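Side-chain contacts in putative ABC transporter, periplasmic binding protein, amino acid (Neisseria gonorrhoeae, PDB 2YJP), which binds L-cysteine as the periplasmic solute receptor of a putative amino-acid ABC transporter and probably hands it on for uptake: residues A[65-70]-A[277-282]; A[112-117]-A[132-137]; A[189-194]-A[203-208]. The protein carries 1 engineered substitution. All blocks are in the same frame, centred on the assembly; numbering follows the deposited sequence.

Contact 1: residues A[65-70]-A[277-282]. With CYS (cysteine), chain D.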
loop_
_atom_site.group_PDB
_atom_site.type_symbol
_atom_site.label_atom_id
_atom_site.label_comp_id
_atom_site.label_asym_id
_atom_site.label_seq_id
_atom_site.Cartn_x
_atom_site.Cartn_y
_atom_site.Cartn_z
ATOM N N LYS A 65 0.536 1.010 7.973
ATOM C CA LYS A 65 0.847 -0.103 7.119
ATOM C C LYS A 65 2.378 -0.336 7.061
ATOM O O LYS A 65 2.991 -0.373 5.974
ATOM C CB LYS A 65 0.248 0.101 5.710
ATOM C CG LYS A 65 0.128 -1.208 4.925
ATOM C CD LYS A 65 -0.155 -0.975 3.411
ATOM C CE LYS A 65 -0.269 -2.278 2.708
ATOM N NZ LYS A 65 -0.504 -2.247 1.243
ATOM N N PRO A 66 2.997 -0.517 8.226
ATOM C CA PRO A 66 4.428 -0.759 8.148
ATOM C C PRO A 66 4.650 -2.114 7.422
ATOM O O PRO A 66 3.891 -3.063 7.618
ATOM C CB PRO A 66 4.852 -0.865 9.617
ATOM C CG PRO A 66 3.618 -1.411 10.331
ATOM C CD PRO A 66 2.419 -0.863 9.539
ATOM N N PRO A 67 5.712 -2.223 6.622
ATOM C CA PRO A 67 6.799 -1.283 6.431
ATOM C C PRO A 67 6.657 -0.329 5.265
ATOM O O PRO A 67 7.681 0.251 4.841
ATOM C CB PRO A 67 7.971 -2.201 6.114
ATOM C CG PRO A 67 7.289 -3.362 5.316
ATOM C CD PRO A 67 5.971 -3.541 6.001
ATOM N N PHE A 68 5.450 -0.143 4.739
ATOM C CA PHE A 68 5.246 0.693 3.560
ATOM C C PHE A 68 4.980 2.168 3.872
ATOM O O PHE A 68 5.524 3.063 3.208
ATOM C CB PHE A 68 4.135 0.060 2.702
ATOM C CG PHE A 68 4.451 -1.370 2.352
ATOM C CD1 PHE A 68 5.442 -1.644 1.433
ATOM C CD2 PHE A 68 3.858 -2.423 3.020
ATOM C CE1 PHE A 68 5.816 -2.937 1.106
ATOM C CE2 PHE A 68 4.223 -3.739 2.735
ATOM C CZ PHE A 68 5.245 -3.981 1.747
ATOM N N GLY A 69 4.114 2.394 4.865
ATOM C CA GLY A 69 3.773 3.727 5.322
ATOM C C GLY A 69 3.265 3.633 6.725
ATOM O O GLY A 69 2.266 2.929 6.987
ATOM N N TYR A 70 3.957 4.316 7.631
ATOM C CA TYR A 70 3.570 4.322 9.061
ATOM C C TYR A 70 4.161 5.527 9.745
ATOM O O TYR A 70 4.809 6.353 9.119
ATOM C CB TYR A 70 3.965 2.995 9.769
ATOM C CG TYR A 70 5.477 2.772 9.876
ATOM C CD1 TYR A 70 6.241 2.353 8.739
ATOM C CD2 TYR A 70 6.145 2.983 11.085
ATOM C CE1 TYR A 70 7.600 2.123 8.834
ATOM C CE2 TYR A 70 7.546 2.792 11.189
ATOM C CZ TYR A 70 8.266 2.379 10.057
ATOM O OH TYR A 70 9.647 2.215 10.142
ATOM N N PRO A 277 15.291 -5.082 5.944
ATOM C CA PRO A 277 15.389 -5.476 7.357
ATOM C C PRO A 277 14.201 -6.367 7.764
ATOM O O PRO A 277 14.318 -7.197 8.653
ATOM C CB PRO A 277 15.404 -4.126 8.117
ATOM C CG PRO A 277 15.940 -3.142 7.115
ATOM C CD PRO A 277 15.320 -3.600 5.791
ATOM N N VAL A 278 13.084 -6.220 7.092
ATOM C CA VAL A 278 11.909 -6.968 7.469
ATOM C C VAL A 278 11.976 -8.390 6.882
ATOM O O VAL A 278 11.918 -9.387 7.628
ATOM C CB VAL A 278 10.636 -6.251 7.053
ATOM C CG1 VAL A 278 9.421 -7.170 7.224
ATOM C CG2 VAL A 278 10.505 -4.949 7.821
ATOM N N TYR A 279 12.122 -8.480 5.560
ATOM C CA TYR A 279 12.053 -9.785 4.925
ATOM C C TYR A 279 13.384 -10.555 4.896
ATOM O O TYR A 279 13.366 -11.759 4.754
ATOM C CB TYR A 279 11.438 -9.664 3.529
ATOM C CG TYR A 279 10.151 -8.896 3.538
ATOM C CD1 TYR A 279 8.987 -9.463 4.099
ATOM C CD2 TYR A 279 10.077 -7.603 3.001
ATOM C CE1 TYR A 279 7.819 -8.793 4.114
ATOM C CE2 TYR A 279 8.887 -6.914 3.024
ATOM C CZ TYR A 279 7.764 -7.508 3.586
ATOM O OH TYR A 279 6.555 -6.853 3.636
ATOM N N GLY A 280 14.526 -9.870 5.034
ATOM C CA GLY A 280 15.842 -10.501 4.862
ATOM C C GLY A 280 16.003 -11.141 3.490
ATOM O O GLY A 280 15.516 -10.604 2.501
ATOM N N GLU A 281 16.627 -12.322 3.458
ATOM C CA GLU A 281 16.797 -13.098 2.230
ATOM C C GLU A 281 15.543 -13.900 1.836
ATOM O O GLU A 281 15.514 -14.500 0.757
ATOM C CB GLU A 281 18.028 -14.021 2.309
ATOM C CG GLU A 281 19.373 -13.267 2.560
ATOM C CD GLU A 281 20.624 -13.996 2.018
ATOM O OE1 GLU A 281 20.905 -15.153 2.436
ATOM O OE2 GLU A 281 21.332 -13.397 1.158
ATOM N N LYS A 282 14.491 -13.840 2.671
ATOM C CA LYS A 282 13.247 -14.632 2.472
ATOM C C LYS A 282 12.414 -14.146 1.264
ATOM O O LYS A 282 11.630 -14.905 0.677
ATOM C CB LYS A 282 12.380 -14.642 3.751
ATOM C CG LYS A 282 11.973 -16.016 4.293
ATOM C CD LYS A 282 13.067 -16.627 5.156
HETATM N N CYS D . -2.149 -2.273 -2.036
HETATM C CA CYS D . -3.526 -2.717 -1.719
HETATM C C CYS D . -4.537 -1.720 -2.288
HETATM O O CYS D . -4.119 -0.736 -2.971
HETATM C CB CYS D . -3.754 -2.831 -0.218
HETATM S SG CYS D . -3.423 -1.324 0.711
HETATM O OXT CYS D . -5.738 -1.913 -2.080
#
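With CG anti to the carbonyl carbon in both residues (chi1 -55° in Phe68, -50° in Tyr279), the two rings are swung toward each other and their side chains cross at about a right angle. Tyr279 brings only its hydroxyl to the meeting: OH lies 3.7 Å from Phe68 CZ, approaching the ring obliquely, and 3.9 Å from Pro67 CG. The same hydroxyl is satisfied by a hydrogen bond with Ala214 O. Beside it, Pro67 CB meets Val278 CG2 at 4.1 Å. Each partner also packs on its own neighbour, since Pro67 CG sits over one face of the Phe68 ring, offset toward the rim, and Val278 CG1 lies over the centre of one face of the Tyr279 ring. A cis peptide bond precedes Pro67, and Lys65 O accepts from both Phe68 N (2.8 Å) and Gly69 N (3.2 Å), a classic beta bulge. From that bulge the extended Lys65 chain carries NZ to 3.1 Å from SG of the bound cysteine, with Asp212 and Asn124 as further partners. Helix 213-222 packs against both sides of the contact: Ala218 touches Pro67, Val278 and Tyr279, joining the turn before strand 69-71 to the end of helix 276-279.

Contact 2: residues A[112-117]-A[132-137]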
loop_
_atom_site.group_PDB
_atom_site.type_symbol
_atom_site.label_atom_id
_atom_site.label_comp_id
_atom_site.label_asym_id
_atom_site.label_seq_id
_atom_site.Cartn_x
_atom_site.Cartn_y
_atom_site.Cartn_z
ATOM N N TYR A 112 -9.477 11.468 -2.084
ATOM C CA TYR A 112 -8.568 12.494 -1.580
ATOM C C TYR A 112 -7.799 13.081 -2.728
ATOM O O TYR A 112 -7.522 14.276 -2.757
ATOM C CB TYR A 112 -7.576 11.881 -0.577
ATOM C CG TYR A 112 -8.029 11.851 0.888
ATOM C CD1 TYR A 112 -9.304 11.763 1.260
ATOM C CD2 TYR A 112 -7.159 11.919 1.876
ATOM C CE1 TYR A 112 -9.673 11.734 2.606
ATOM C CE2 TYR A 112 -7.526 11.852 3.198
ATOM C CZ TYR A 112 -8.763 11.770 3.571
ATOM O OH TYR A 112 -9.050 11.737 4.926
ATOM N N VAL A 113 -7.445 12.225 -3.679
ATOM C CA VAL A 113 -6.736 12.687 -4.855
ATOM C C VAL A 113 -7.711 13.356 -5.815
ATOM O O VAL A 113 -7.365 14.344 -6.450
ATOM C CB VAL A 113 -5.972 11.495 -5.524
ATOM C CG1 VAL A 113 -6.489 11.166 -6.779
ATOM C CG2 VAL A 113 -4.831 11.925 -6.060
ATOM N N ARG A 114 -8.933 12.823 -5.889
ATOM C CA ARG A 114 -9.932 13.366 -6.789
ATOM C C ARG A 114 -10.347 14.784 -6.396
ATOM O O ARG A 114 -10.478 15.661 -7.259
ATOM C CB ARG A 114 -11.186 12.493 -6.796
ATOM C CG ARG A 114 -11.997 12.639 -8.058
ATOM C CD ARG A 114 -13.507 12.467 -7.880
ATOM N NE ARG A 114 -13.879 11.487 -6.870
ATOM C CZ ARG A 114 -14.169 10.214 -7.122
ATOM N NH1 ARG A 114 -14.107 9.742 -8.372
ATOM N NH2 ARG A 114 -14.541 9.414 -6.113
ATOM N N SER A 115 -10.593 14.986 -5.099
ATOM C CA SER A 115 -11.108 16.243 -4.594
ATOM C C SER A 115 -10.004 17.294 -4.411
ATOM O O SER A 115 -10.298 18.400 -4.024
ATOM C CB SER A 115 -11.818 15.999 -3.272
ATOM O OG SER A 115 -10.867 15.586 -2.331
ATOM N N GLY A 116 -8.734 16.945 -4.641
ATOM C CA GLY A 116 -7.651 17.905 -4.453
ATOM C C GLY A 116 -7.100 17.928 -3.043
ATOM O O GLY A 116 -6.207 18.709 -2.739
ATOM N N LYS A 117 -7.585 17.072 -2.163
ATOM C CA LYS A 117 -7.050 17.073 -0.782
ATOM C C LYS A 117 -5.566 16.718 -0.736
ATOM O O LYS A 117 -4.814 17.221 0.122
ATOM C CB LYS A 117 -7.842 16.166 0.162
ATOM C CG LYS A 117 -7.460 16.357 1.622
ATOM C CD LYS A 117 -8.409 15.589 2.586
ATOM N N ALA A 132 -8.329 2.735 -12.288
ATOM C CA ALA A 132 -7.789 3.530 -13.370
ATOM C C ALA A 132 -8.881 4.320 -14.092
ATOM O O ALA A 132 -8.567 5.244 -14.778
ATOM C CB ALA A 132 -6.984 2.644 -14.341
ATOM N N GLU A 133 -10.148 3.972 -13.902
ATOM C CA GLU A 133 -11.269 4.799 -14.328
ATOM C C GLU A 133 -11.417 6.062 -13.502
ATOM O O GLU A 133 -11.970 7.047 -13.966
ATOM C CB GLU A 133 -12.598 4.006 -14.272
ATOM C CG GLU A 133 -12.727 2.922 -15.330
ATOM C CD GLU A 133 -13.980 2.068 -15.136
ATOM O OE1 GLU A 133 -14.988 2.582 -14.612
ATOM O OE2 GLU A 133 -13.983 0.871 -15.509
ATOM N N ALA A 134 -10.942 6.035 -12.263
ATOM C CA ALA A 134 -11.178 7.130 -11.351
ATOM C C ALA A 134 -9.969 8.040 -11.176
ATOM O O ALA A 134 -10.149 9.238 -10.865
ATOM C CB ALA A 134 -11.664 6.581 -10.028
ATOM N N VAL A 135 -8.758 7.478 -11.352
ATOM C CA VAL A 135 -7.500 8.231 -11.140
ATOM C C VAL A 135 -6.405 7.878 -12.204
ATOM O O VAL A 135 -6.520 6.871 -12.917
ATOM C CB VAL A 135 -6.905 8.008 -9.680
ATOM C CG1 VAL A 135 -7.989 8.273 -8.525
ATOM C CG2 VAL A 135 -6.206 6.601 -9.541
ATOM N N ASP A 136 -5.333 8.667 -12.311
ATOM C CA ASP A 136 -4.271 8.240 -13.206
ATOM C C ASP A 136 -3.073 7.698 -12.434
ATOM O O ASP A 136 -2.514 8.369 -11.528
ATOM C CB ASP A 136 -3.816 9.335 -14.178
ATOM C CG ASP A 136 -4.861 9.677 -15.273
ATOM O OD1 ASP A 136 -5.481 8.769 -15.896
ATOM O OD2 ASP A 136 -5.008 10.891 -15.561
ATOM N N PHE A 137 -2.655 6.488 -12.819
ATOM C CA PHE A 137 -1.498 5.825 -12.216
ATOM C C PHE A 137 -0.228 6.123 -12.984
ATOM O O PHE A 137 -0.190 5.957 -14.212
ATOM C CB PHE A 137 -1.714 4.327 -12.198
ATOM C CG PHE A 137 -2.702 3.881 -11.146
ATOM C CD1 PHE A 137 -2.307 3.743 -9.792
ATOM C CD2 PHE A 137 -4.030 3.568 -11.503
ATOM C CE1 PHE A 137 -3.228 3.296 -8.825
ATOM C CE2 PHE A 137 -4.937 3.135 -10.544
ATOM C CZ PHE A 137 -4.552 2.993 -9.210
#
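The carbonyl O of Arg114, whose side chain meets Ala134 across the contact, accepts a hydrogen bond from Gln244 NE2, which ties the last turn of helix 109-114 to the end of strand 237-244. No polar bond spans the two segments themselves, and what joins them is apolar packing. Val113 and Val135 both send their CB toward the opposite segment, and their side chains cross obliquely; the closest approach, 3.7 Å between Val113 CG1 and Val135 CG1, is only approximate, as the two methyls of Val113 are modelled too close together. In Val135, CG1 is anti to the carbonyl carbon (chi1 -52°), which leads this methyl to the helix, while CG2 lies over one face of the Phe137 ring. At the more exposed end, the tip of the Arg114 side chain comes nearer, NH1 lying 4.3 Å from Ala134 CB, an oblique and loose approach to the guanidinium; NE has a long, weak ion pair with Glu111. Val110, one turn earlier in the helix, also touches Ala134 and Val135. Strand 135-137 pairs antiparallel with 237-244, so the contact seats helix 109-114 beside the edge of the mixed sheet, an alpha/beta packing that fits the two-lobed fold of family 3 solute-binding proteins.

Contact 3: residues A[189-194]-A[203-208]. With ZN (zinc ion), chain G; ZN (zinc ion), chain H.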
loop_
_atom_site.group_PDB
_atom_site.type_symbol
_atom_site.label_atom_id
_atom_site.label_comp_id
_atom_site.label_asym_id
_atom_site.label_seq_id
_atom_site.Cartn_x
_atom_site.Cartn_y
_atom_site.Cartn_z
ATOM N N LEU A 189 -16.115 -9.093 7.303
ATOM C CA LEU A 189 -16.200 -8.037 8.297
ATOM C C LEU A 189 -15.095 -7.019 7.999
ATOM O O LEU A 189 -13.922 -7.336 7.994
ATOM C CB LEU A 189 -16.030 -8.605 9.700
ATOM C CG LEU A 189 -16.162 -7.623 10.864
ATOM C CD1 LEU A 189 -17.522 -7.117 10.977
ATOM C CD2 LEU A 189 -16.038 -8.305 12.150
ATOM N N LYS A 190 -15.501 -5.779 7.758
ATOM C CA LYS A 190 -14.598 -4.750 7.238
ATOM C C LYS A 190 -14.334 -3.643 8.292
ATOM O O LYS A 190 -15.220 -3.250 9.029
ATOM C CB LYS A 190 -15.169 -4.156 5.951
ATOM C CG LYS A 190 -15.828 -5.160 5.051
ATOM C CD LYS A 190 -16.111 -4.596 3.663
ATOM C CE LYS A 190 -16.959 -5.593 2.854
ATOM N NZ LYS A 190 -17.191 -5.219 1.420
ATOM N N PHE A 191 -13.092 -3.168 8.368
ATOM C CA PHE A 191 -12.747 -2.081 9.272
ATOM C C PHE A 191 -12.019 -1.039 8.447
ATOM O O PHE A 191 -11.264 -1.406 7.530
ATOM C CB PHE A 191 -11.814 -2.620 10.358
ATOM C CG PHE A 191 -12.489 -3.558 11.321
ATOM C CD1 PHE A 191 -13.159 -3.064 12.459
ATOM C CD2 PHE A 191 -12.492 -4.917 11.076
ATOM C CE1 PHE A 191 -13.817 -3.942 13.335
ATOM C CE2 PHE A 191 -13.157 -5.807 11.939
ATOM C CZ PHE A 191 -13.796 -5.332 13.056
ATOM N N ASP A 192 -12.232 0.236 8.736
ATOM C CA ASP A 192 -11.569 1.371 8.008
ATOM C C ASP A 192 -10.026 1.328 8.028
ATOM O O ASP A 192 -9.392 1.573 7.024
ATOM C CB ASP A 192 -12.030 2.711 8.585
ATOM C CG ASP A 192 -13.489 3.068 8.203
ATOM O OD1 ASP A 192 -14.106 2.239 7.541
ATOM O OD2 ASP A 192 -14.027 4.191 8.515
ATOM N N GLN A 193 -9.439 0.983 9.179
ATOM C CA GLN A 193 -8.033 1.098 9.440
ATOM C C GLN A 193 -7.337 -0.260 9.578
ATOM O O GLN A 193 -7.980 -1.230 10.083
ATOM C CB GLN A 193 -7.868 1.826 10.766
ATOM C CG GLN A 193 -8.562 3.140 10.796
ATOM C CD GLN A 193 -8.234 3.929 12.097
ATOM O OE1 GLN A 193 -7.071 4.051 12.475
ATOM N NE2 GLN A 193 -9.262 4.449 12.770
ATOM N N ASN A 194 -6.040 -0.329 9.245
ATOM C CA ASN A 194 -5.328 -1.589 9.405
ATOM C C ASN A 194 -5.246 -2.044 10.851
ATOM O O ASN A 194 -5.431 -3.199 11.104
ATOM C CB ASN A 194 -3.920 -1.610 8.734
ATOM C CG ASN A 194 -4.023 -1.584 7.187
ATOM O OD1 ASN A 194 -4.642 -2.478 6.605
ATOM N ND2 ASN A 194 -3.490 -0.511 6.536
ATOM N N ASP A 203 -8.404 -10.418 18.428
ATOM C CA ASP A 203 -9.548 -10.612 19.318
ATOM C C ASP A 203 -10.474 -11.783 18.892
ATOM O O ASP A 203 -11.476 -12.037 19.544
ATOM C CB ASP A 203 -10.362 -9.338 19.400
ATOM C CG ASP A 203 -9.615 -8.188 20.133
ATOM O OD1 ASP A 203 -8.631 -8.412 20.878
ATOM O OD2 ASP A 203 -10.024 -7.004 19.948
ATOM N N GLY A 204 -10.185 -12.465 17.786
ATOM C CA GLY A 204 -11.048 -13.552 17.336
ATOM C C GLY A 204 -12.360 -13.107 16.693
ATOM O O GLY A 204 -13.317 -13.858 16.663
ATOM N N ARG A 205 -12.409 -11.893 16.131
ATOM C CA ARG A 205 -13.618 -11.434 15.482
ATOM C C ARG A 205 -13.856 -12.156 14.145
ATOM O O ARG A 205 -14.980 -12.204 13.646
ATOM C CB ARG A 205 -13.582 -9.908 15.336
ATOM C CG ARG A 205 -13.852 -9.088 16.651
ATOM C CD ARG A 205 -15.351 -8.895 16.870
ATOM N NE ARG A 205 -15.890 -7.621 16.356
ATOM C CZ ARG A 205 -17.087 -7.495 15.755
ATOM N NH1 ARG A 205 -17.867 -8.563 15.553
ATOM N NH2 ARG A 205 -17.505 -6.294 15.335
ATOM N N GLY A 206 -12.804 -12.746 13.585
ATOM C CA GLY A 206 -12.868 -13.574 12.379
ATOM C C GLY A 206 -11.818 -14.666 12.476
ATOM O O GLY A 206 -10.942 -14.599 13.338
ATOM N N VAL A 207 -11.911 -15.666 11.608
ATOM C CA VAL A 207 -11.030 -16.836 11.628
ATOM C C VAL A 207 -9.761 -16.585 10.831
ATOM O O VAL A 207 -8.828 -17.366 10.978
ATOM C CB VAL A 207 -11.710 -18.101 11.047
ATOM C CG1 VAL A 207 -12.955 -18.408 11.831
ATOM C CG2 VAL A 207 -12.070 -17.907 9.602
ATOM N N ALA A 208 -9.731 -15.492 10.032
ATOM C CA ALA A 208 -8.641 -15.157 9.129
ATOM C C ALA A 208 -8.768 -13.714 8.630
ATOM O O ALA A 208 -9.827 -13.079 8.763
ATOM C CB ALA A 208 -8.637 -16.098 7.926
HETATM ZN ZN ZN G . -12.762 5.732 8.620
HETATM ZN ZN ZN H . -8.497 -5.387 21.132
#
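One face of the Arg205 guanidinium is covered by Leu189, whose CD2 stands 3.8 Å above the plane, over its centre and close to CZ. Phe191 meets the same group more loosely and obliquely, its CZ 4.5 Å from Arg205 NH2. The arginine chain is bent at chi2 (-86°) and chi3 (-95°), which folds it back over the strand and makes it cross the Leu189 side chain at about a right angle. It is a surface contact, a leucine methyl packing against the guanidinium with no hydrogen bond between the segments. Each segment carries a zinc ligand. Asp192 OD2 binds one ion at 2.0 Å together with Glu105 OE1, linking the residues that follow strands 187-191 and 99-103, whereas Asp203 OD2 holds another at a longer 2.5 Å. Gly204, with positive phi, closes helix 194-202 in a Schellman motif just before Arg205. The whole forms part of a beta-alpha-beta crossover: strand 187-191 leads through helix 194-202 to strand 208-212, the two strands flanking 166-170 in parallel, while Ala200 of the helix touches both Phe191 and Arg205.

Overall arrangement
Contacts 2 and 3 follow one another along the chain, and both are nested inside the long loop closed by contact 1. Contacts 1 and 3 have centres 21 Å apart yet touch where Lys65 CB packs on Asn194 ND2 at 3.9 Å, close to the bound cysteine. Asn194 also hydrogen-bonds His211, another residue of that pocket, so the start of helix 194-202 adjoins the ligand site. Contact 2 stands apart, its centre 27 Å from each of the others, although it reaches the same mixed sheet as contact 3. The side chains of Val135 and Phe191 lie about 10 Å and 13 Å from the cysteine, leaving Lys65 as the direct link to ligand.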